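Local coordinates for type IV pilus assembly protein PilF (Pseudomonas aeruginosa, PDB 2HO1) that is essential for outer-membrane localization and assembly of the PilQ secretin, and so for type IV pilus function and twitching motility, at residues Ala178-Tyr186 against Arg210-Leu218. Sequence-based numbering, arbitrary orientation.
Sequences ALEMADLLY and RSLLLGIRL
R210 reaches across to E180 and D183 on an extended chain whose CG lies anti to the backbone N (chi1 178°). Its guanidinium meets E180 end-on: R210 NH1 donates to E180 OE2 at 2.6 Å on the syn side, and R210 NH2 donates to E180 OE1 at 3.1 Å from above the carboxylate, whose plane is turned 46° from that of the guanidinium. R210 NH2 also donates to D183 OD2 at 3.0 Å, again from above the carboxylate, so three nearly in-plane N-H bonds fix the rotation of the guanidinium, while L179 CD2 lies over one face. K187 is a second cationic partner of D183 OD2. S211 places CB 3.8 Å from L179 CD1, while its OG hydrogen-bonds Q207. L214 is the knob, seated among L179, A182, D183 and Y186, with L214 CD1 3.8 Å from Y186 CB. The aliphatic part of R217 lies across the phenol end of Y186, with R217 CB 3.4 Å from Y186 OH, while its guanidinium turns to E247. L218 CD2 approaches Y186 CD1 at 3.7 Å, obliquely to the ring. The helix segments cross at 45° with axes 10.9 Å apart, joining the first helices of the repeats assigned as TPR 5 and TPR 6, a contact between successive A helices characteristic of the tetratricopeptide repeat superhelix.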
loop_
_atom_site.group_PDB
_atom_site.type_symbol
_atom_site.label_atom_id
_atom_site.label_comp_id
_atom_site.label_asym_id
_atom_site.label_seq_id
_atom_site.Cartn_x
_atom_site.Cartn_y
_atom_site.Cartn_z
ATOM N N ALA A 178 2.271 -18.607 9.340
ATOM C CA ALA A 178 3.388 -19.037 10.176
ATOM C C ALA A 178 4.325 -19.936 9.387
ATOM O O ALA A 178 5.549 -19.897 9.582
ATOM C CB ALA A 178 2.880 -19.777 11.380
ATOM N N LEU A 179 3.758 -20.757 8.505
ATOM C CA LEU A 179 4.567 -21.665 7.688
ATOM C C LEU A 179 5.416 -20.897 6.690
ATOM O O LEU A 179 6.587 -21.227 6.493
ATOM C CB LEU A 179 3.675 -22.677 6.940
ATOM C CG LEU A 179 4.379 -23.558 5.905
ATOM C CD1 LEU A 179 5.293 -24.558 6.592
ATOM C CD2 LEU A 179 3.308 -24.283 5.089
ATOM N N GLU A 180 4.837 -19.864 6.062
ATOM C CA GLU A 180 5.606 -19.073 5.103
ATOM C C GLU A 180 6.726 -18.358 5.848
ATOM O O GLU A 180 7.830 -18.237 5.332
ATOM C CB GLU A 180 4.722 -18.058 4.376
ATOM C CG GLU A 180 3.650 -18.658 3.484
ATOM C CD GLU A 180 4.211 -19.595 2.418
ATOM O OE1 GLU A 180 5.284 -19.316 1.864
ATOM O OE2 GLU A 180 3.565 -20.616 2.128
HETATM N N MSE A 181 6.458 -17.911 7.075
HETATM C CA MSE A 181 7.498 -17.250 7.874
HETATM C C MSE A 181 8.605 -18.249 8.183
HETATM O O MSE A 181 9.793 -17.954 8.008
HETATM C CB MSE A 181 6.935 -16.699 9.196
HETATM C CG MSE A 181 6.152 -15.382 9.095
HETATM SE SE MSE A 181 7.227 -13.885 8.485
HETATM C CE MSE A 181 8.642 -13.937 9.759
ATOM N N ALA A 182 8.222 -19.433 8.657
ATOM C CA ALA A 182 9.216 -20.469 8.984
ATOM C C ALA A 182 10.110 -20.759 7.774
ATOM O O ALA A 182 11.347 -20.856 7.893
ATOM C CB ALA A 182 8.505 -21.774 9.440
ATOM N N ASP A 183 9.496 -20.894 6.603
ATOM C CA ASP A 183 10.279 -21.183 5.416
ATOM C C ASP A 183 11.269 -20.060 5.118
ATOM O O ASP A 183 12.442 -20.310 4.818
ATOM C CB ASP A 183 9.351 -21.428 4.222
ATOM C CG ASP A 183 10.056 -22.133 3.062
ATOM O OD1 ASP A 183 10.906 -23.030 3.317
ATOM O OD2 ASP A 183 9.755 -21.803 1.892
ATOM N N LEU A 184 10.809 -18.814 5.207
ATOM C CA LEU A 184 11.695 -17.693 4.925
ATOM C C LEU A 184 12.838 -17.643 5.907
ATOM O O LEU A 184 13.989 -17.534 5.510
ATOM C CB LEU A 184 10.927 -16.379 4.968
ATOM C CG LEU A 184 9.950 -16.210 3.814
ATOM C CD1 LEU A 184 9.073 -14.997 4.074
ATOM C CD2 LEU A 184 10.716 -16.079 2.523
ATOM N N LEU A 185 12.529 -17.736 7.194
ATOM C CA LEU A 185 13.582 -17.689 8.211
ATOM C C LEU A 185 14.556 -18.847 8.038
ATOM O O LEU A 185 15.773 -18.664 8.130
ATOM C CB LEU A 185 12.964 -17.701 9.601
ATOM C CG LEU A 185 12.111 -16.451 9.811
ATOM C CD1 LEU A 185 11.226 -16.619 11.057
ATOM C CD2 LEU A 185 13.045 -15.230 9.919
ATOM N N TYR A 186 14.031 -20.040 7.779
ATOM C CA TYR A 186 14.897 -21.182 7.548
ATOM C C TYR A 186 15.862 -20.870 6.422
ATOM O O TYR A 186 17.067 -21.060 6.557
ATOM C CB TYR A 186 14.097 -22.439 7.215
ATOM C CG TYR A 186 14.975 -23.598 6.809
ATOM C CD1 TYR A 186 15.716 -24.294 7.752
ATOM C CD2 TYR A 186 15.082 -23.981 5.483
ATOM C CE1 TYR A 186 16.526 -25.345 7.386
ATOM C CE2 TYR A 186 15.892 -25.031 5.108
ATOM C CZ TYR A 186 16.611 -25.710 6.065
ATOM O OH TYR A 186 17.420 -26.759 5.697
ATOM N N ARG A 210 5.641 -30.437 1.653
ATOM C CA ARG A 210 6.472 -29.271 1.887
ATOM C C ARG A 210 6.774 -29.020 3.362
ATOM O O ARG A 210 7.930 -28.906 3.742
ATOM C CB ARG A 210 5.807 -28.025 1.299
ATOM C CG ARG A 210 6.604 -26.737 1.547
ATOM C CD ARG A 210 5.754 -25.497 1.334
ATOM N NE ARG A 210 6.513 -24.287 1.635
ATOM C CZ ARG A 210 5.975 -23.079 1.750
ATOM N NH1 ARG A 210 4.676 -22.929 1.592
ATOM N NH2 ARG A 210 6.740 -22.032 2.025
ATOM N N SER A 211 5.743 -28.928 4.192
ATOM C CA SER A 211 5.952 -28.652 5.599
ATOM C C SER A 211 6.641 -29.768 6.378
ATOM O O SER A 211 7.388 -29.483 7.324
ATOM C CB SER A 211 4.645 -28.246 6.283
ATOM O OG SER A 211 3.700 -29.280 6.295
ATOM N N LEU A 212 6.416 -31.023 5.985
ATOM C CA LEU A 212 7.062 -32.145 6.664
ATOM C C LEU A 212 8.560 -32.048 6.421
ATOM O O LEU A 212 9.354 -32.230 7.345
ATOM C CB LEU A 212 6.524 -33.509 6.157
ATOM C CG LEU A 212 5.104 -33.833 6.638
ATOM C CD1 LEU A 212 4.519 -35.002 5.855
ATOM C CD2 LEU A 212 5.127 -34.126 8.146
ATOM N N LEU A 213 8.952 -31.732 5.194
ATOM C CA LEU A 213 10.368 -31.629 4.879
ATOM C C LEU A 213 11.022 -30.457 5.620
ATOM O O LEU A 213 12.170 -30.563 6.083
ATOM C CB LEU A 213 10.574 -31.469 3.385
ATOM C CG LEU A 213 12.043 -31.434 2.960
ATOM C CD1 LEU A 213 12.701 -32.788 3.232
ATOM C CD2 LEU A 213 12.135 -31.089 1.497
ATOM N N LEU A 214 10.294 -29.346 5.735
ATOM C CA LEU A 214 10.815 -28.171 6.430
ATOM C C LEU A 214 11.011 -28.534 7.899
ATOM O O LEU A 214 12.030 -28.185 8.497
ATOM C CB LEU A 214 9.850 -26.971 6.299
ATOM C CG LEU A 214 10.139 -25.698 7.129
ATOM C CD1 LEU A 214 11.571 -25.202 6.853
ATOM C CD2 LEU A 214 9.110 -24.597 6.789
ATOM N N GLY A 215 10.029 -29.227 8.473
ATOM C CA GLY A 215 10.114 -29.634 9.866
ATOM C C GLY A 215 11.246 -30.627 10.080
ATOM O O GLY A 215 11.923 -30.621 11.108
ATOM N N ILE A 216 11.440 -31.507 9.107
ATOM C CA ILE A 216 12.514 -32.481 9.169
ATOM C C ILE A 216 13.851 -31.765 9.172
ATOM O O ILE A 216 14.705 -32.037 10.012
ATOM C CB ILE A 216 12.465 -33.464 7.991
ATOM C CG1 ILE A 216 11.389 -34.524 8.226
ATOM C CG2 ILE A 216 13.820 -34.116 7.793
ATOM C CD1 ILE A 216 11.038 -35.317 6.995
ATOM N N ARG A 217 14.048 -30.837 8.240
ATOM C CA ARG A 217 15.314 -30.108 8.190
ATOM C C ARG A 217 15.542 -29.230 9.438
ATOM O O ARG A 217 16.690 -29.005 9.835
ATOM C CB ARG A 217 15.392 -29.266 6.913
ATOM C CG ARG A 217 15.542 -30.098 5.639
ATOM C CD ARG A 217 15.213 -29.281 4.418
ATOM N NE ARG A 217 15.552 -29.940 3.156
ATOM C CZ ARG A 217 15.169 -29.480 1.961
ATOM N NH1 ARG A 217 14.421 -28.377 1.873
ATOM N NH2 ARG A 217 15.514 -30.120 0.850
ATOM N N LEU A 218 14.463 -28.752 10.060
ATOM C CA LEU A 218 14.607 -27.940 11.263
ATOM C C LEU A 218 15.003 -28.832 12.436
ATOM O O LEU A 218 15.863 -28.456 13.241
ATOM C CB LEU A 218 13.315 -27.184 11.594
ATOM C CG LEU A 218 13.107 -25.863 10.834
ATOM C CD1 LEU A 218 11.778 -25.227 11.232
ATOM C CD2 LEU A 218 14.260 -24.909 11.132
#